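PDB 6HH2: Ras-related protein Rab-7L1 from Homo sapiens, which binds and hydrolyses GTP as a Rab-family regulator of vesicle trafficking, maintains endosome-trans-Golgi network integrity, and recruits LRRK2 to the Golgi and stimulates its kinase activity. Local coordinates for residues F73-T77 with R104-L109. The protein carries 4 engineered substitutions. Residues are numbered along the deposited sequence.
Sequences FTSMT and RWKQDL
A helix can hold an irregular loop by offering one carboxylate to the loop's backbone, and residues 73-77 of Rab29 against 104-109 illustrate the principle. The loop, part of the switch II region of this Ras-like fold, leads into helix 78-81, with Thr77 as N-cap; its partner lies within helix 96-112. Thr74 adopts left-handed helical angles (52/34), after which Ser75 and Met76 are extended. Closest CA pairs are Thr74-Trp105 (5.9 Å) and Ser75-Asp108 (6.1 Å), one helical turn apart.

Asp108, chi1 t, points at the loop and accepts the amide of Met76: N to OD2 is 2.8 Å and nearly linear at 173°. Its OD1 receives a weak hydrogen bond from Ser75 OG (3.4 Å) and a salt bridge from Lys112, so both oxygens are engaged. Trp105 lays its six-membered ring against the Thr74 backbone in a CH-pi contact, Thr74 CA 3.6 Å from the ring centroid, over the face, while its NE1 is satisfied by Asp18 OD1 in the P-loop. Thr74 CG2 reaches Arg104 CB at 3.6 Å. Met76, m-t-m, runs past the ring edge (CG to Trp105 CZ3, 4.0 Å) and sets CE 3.5 Å from Leu109 CA and 4.0 Å from Leu109 CD1.

LRRK2 phosphorylates Thr74 and Ser75, both unmodified here. Phosphate on Ser75 OG would remove the proton given to Asp108 and, unless the side chain turned away, probably disfavour this docking by charge repulsion.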
loop_
_atom_site.group_PDB
_atom_site.type_symbol
_atom_site.label_atom_id
_atom_site.label_comp_id
_atom_site.label_asym_id
_atom_site.label_seq_id
_atom_site.Cartn_x
_atom_site.Cartn_y
_atom_site.Cartn_z
ATOM N N PHE A 73 -4.541 0.692 15.918
ATOM C CA PHE A 73 -5.921 1.113 16.083
ATOM C C PHE A 73 -6.830 0.685 14.940
ATOM O O PHE A 73 -8.055 0.758 15.095
ATOM C CB PHE A 73 -6.007 2.641 16.331
ATOM C CG PHE A 73 -5.515 3.045 17.668
ATOM C CD1 PHE A 73 -6.368 2.993 18.744
ATOM C CD2 PHE A 73 -4.188 3.426 17.853
ATOM C CE1 PHE A 73 -5.942 3.327 20.012
ATOM C CE2 PHE A 73 -3.749 3.782 19.138
ATOM C CZ PHE A 73 -4.627 3.741 20.193
ATOM N N THR A 74 -6.275 0.198 13.843
ATOM C CA THR A 74 -7.087 -0.334 12.720
ATOM C C THR A 74 -8.150 0.676 12.259
ATOM O O THR A 74 -9.257 0.299 11.877
ATOM C CB THR A 74 -7.772 -1.680 13.043
ATOM O OG1 THR A 74 -6.951 -2.508 13.905
ATOM C CG2 THR A 74 -8.066 -2.429 11.704
ATOM N N SER A 75 -7.844 1.982 12.318
ATOM C CA SER A 75 -8.799 3.013 11.908
ATOM C C SER A 75 -7.971 4.231 11.556
ATOM O O SER A 75 -7.246 4.741 12.412
ATOM C CB SER A 75 -9.747 3.376 13.061
ATOM O OG SER A 75 -10.656 4.359 12.591
ATOM N N MET A 76 -8.072 4.695 10.313
ATOM C CA MET A 76 -7.210 5.759 9.834
ATOM C C MET A 76 -7.725 7.121 10.274
ATOM O O MET A 76 -8.932 7.364 10.341
ATOM C CB MET A 76 -7.201 5.741 8.312
ATOM C CG MET A 76 -6.588 4.458 7.771
ATOM S SD MET A 76 -6.571 4.438 5.994
ATOM C CE MET A 76 -8.264 4.474 5.548
ATOM N N THR A 77 -6.791 8.029 10.570
ATOM C CA THR A 77 -7.165 9.396 10.875
ATOM C C THR A 77 -7.208 10.256 9.617
ATOM O O THR A 77 -6.567 9.945 8.596
ATOM C CB THR A 77 -6.156 10.042 11.835
ATOM O OG1 THR A 77 -4.839 9.987 11.256
ATOM C CG2 THR A 77 -6.179 9.322 13.241
ATOM N N ARG A 104 -11.058 -5.242 8.274
ATOM C CA ARG A 104 -11.386 -3.997 8.983
ATOM C C ARG A 104 -10.672 -2.809 8.333
ATOM O O ARG A 104 -11.270 -1.719 8.202
ATOM C CB ARG A 104 -11.010 -4.107 10.463
ATOM C CG ARG A 104 -11.825 -5.119 11.236
ATOM C CD ARG A 104 -11.406 -5.077 12.741
ATOM N NE ARG A 104 -12.161 -6.064 13.492
ATOM C CZ ARG A 104 -13.065 -5.742 14.408
ATOM N NH1 ARG A 104 -13.280 -4.457 14.686
ATOM N NH2 ARG A 104 -13.730 -6.693 15.060
ATOM N N TRP A 105 -9.397 -2.983 7.936
ATOM C CA TRP A 105 -8.731 -1.903 7.234
ATOM C C TRP A 105 -9.493 -1.526 5.964
ATOM O O TRP A 105 -9.651 -0.348 5.641
ATOM C CB TRP A 105 -7.305 -2.312 6.890
ATOM C CG TRP A 105 -6.347 -2.348 8.083
ATOM C CD1 TRP A 105 -5.757 -3.442 8.631
ATOM C CD2 TRP A 105 -5.853 -1.207 8.794
ATOM N NE1 TRP A 105 -4.892 -3.049 9.667
ATOM C CE2 TRP A 105 -4.930 -1.683 9.753
ATOM C CE3 TRP A 105 -6.059 0.160 8.651
ATOM C CZ2 TRP A 105 -4.269 -0.839 10.648
ATOM C CZ3 TRP A 105 -5.404 1.044 9.573
ATOM C CH2 TRP A 105 -4.472 0.510 10.510
ATOM N N LYS A 106 -9.945 -2.536 5.191
ATOM C CA LYS A 106 -10.624 -2.210 3.936
ATOM C C LYS A 106 -11.965 -1.534 4.168
ATOM O O LYS A 106 -12.308 -0.556 3.471
ATOM C CB LYS A 106 -10.827 -3.518 3.145
ATOM C CG LYS A 106 -11.599 -3.410 1.804
ATOM C CD LYS A 106 -10.909 -2.446 0.858
ATOM C CE LYS A 106 -11.322 -2.721 -0.625
ATOM N NZ LYS A 106 -12.788 -2.601 -0.738
ATOM N N GLN A 107 -12.740 -2.024 5.149
ATOM C CA GLN A 107 -14.002 -1.371 5.501
ATOM C C GLN A 107 -13.772 0.068 5.978
ATOM O O GLN A 107 -14.539 0.972 5.626
ATOM C CB GLN A 107 -14.713 -2.198 6.579
ATOM C CG GLN A 107 -15.276 -3.542 6.000
ATOM C CD GLN A 107 -15.719 -4.507 7.090
ATOM O OE1 GLN A 107 -15.355 -4.357 8.260
ATOM N NE2 GLN A 107 -16.533 -5.502 6.707
ATOM N N ASP A 108 -12.697 0.292 6.722
ATOM C CA ASP A 108 -12.384 1.660 7.166
ATOM C C ASP A 108 -12.070 2.550 5.964
ATOM O O ASP A 108 -12.617 3.649 5.835
ATOM C CB ASP A 108 -11.223 1.622 8.163
ATOM C CG ASP A 108 -10.930 3.015 8.783
ATOM O OD1 ASP A 108 -11.800 3.516 9.504
ATOM O OD2 ASP A 108 -9.811 3.519 8.507
ATOM N N LEU A 109 -11.243 2.056 5.038
ATOM C CA LEU A 109 -10.900 2.829 3.835
ATOM C C LEU A 109 -12.159 3.238 3.079
ATOM O O LEU A 109 -12.355 4.413 2.733
ATOM C CB LEU A 109 -10.016 1.944 2.943
ATOM C CG LEU A 109 -9.697 2.564 1.583
ATOM C CD1 LEU A 109 -8.683 3.704 1.696
ATOM C CD2 LEU A 109 -9.092 1.489 0.604
#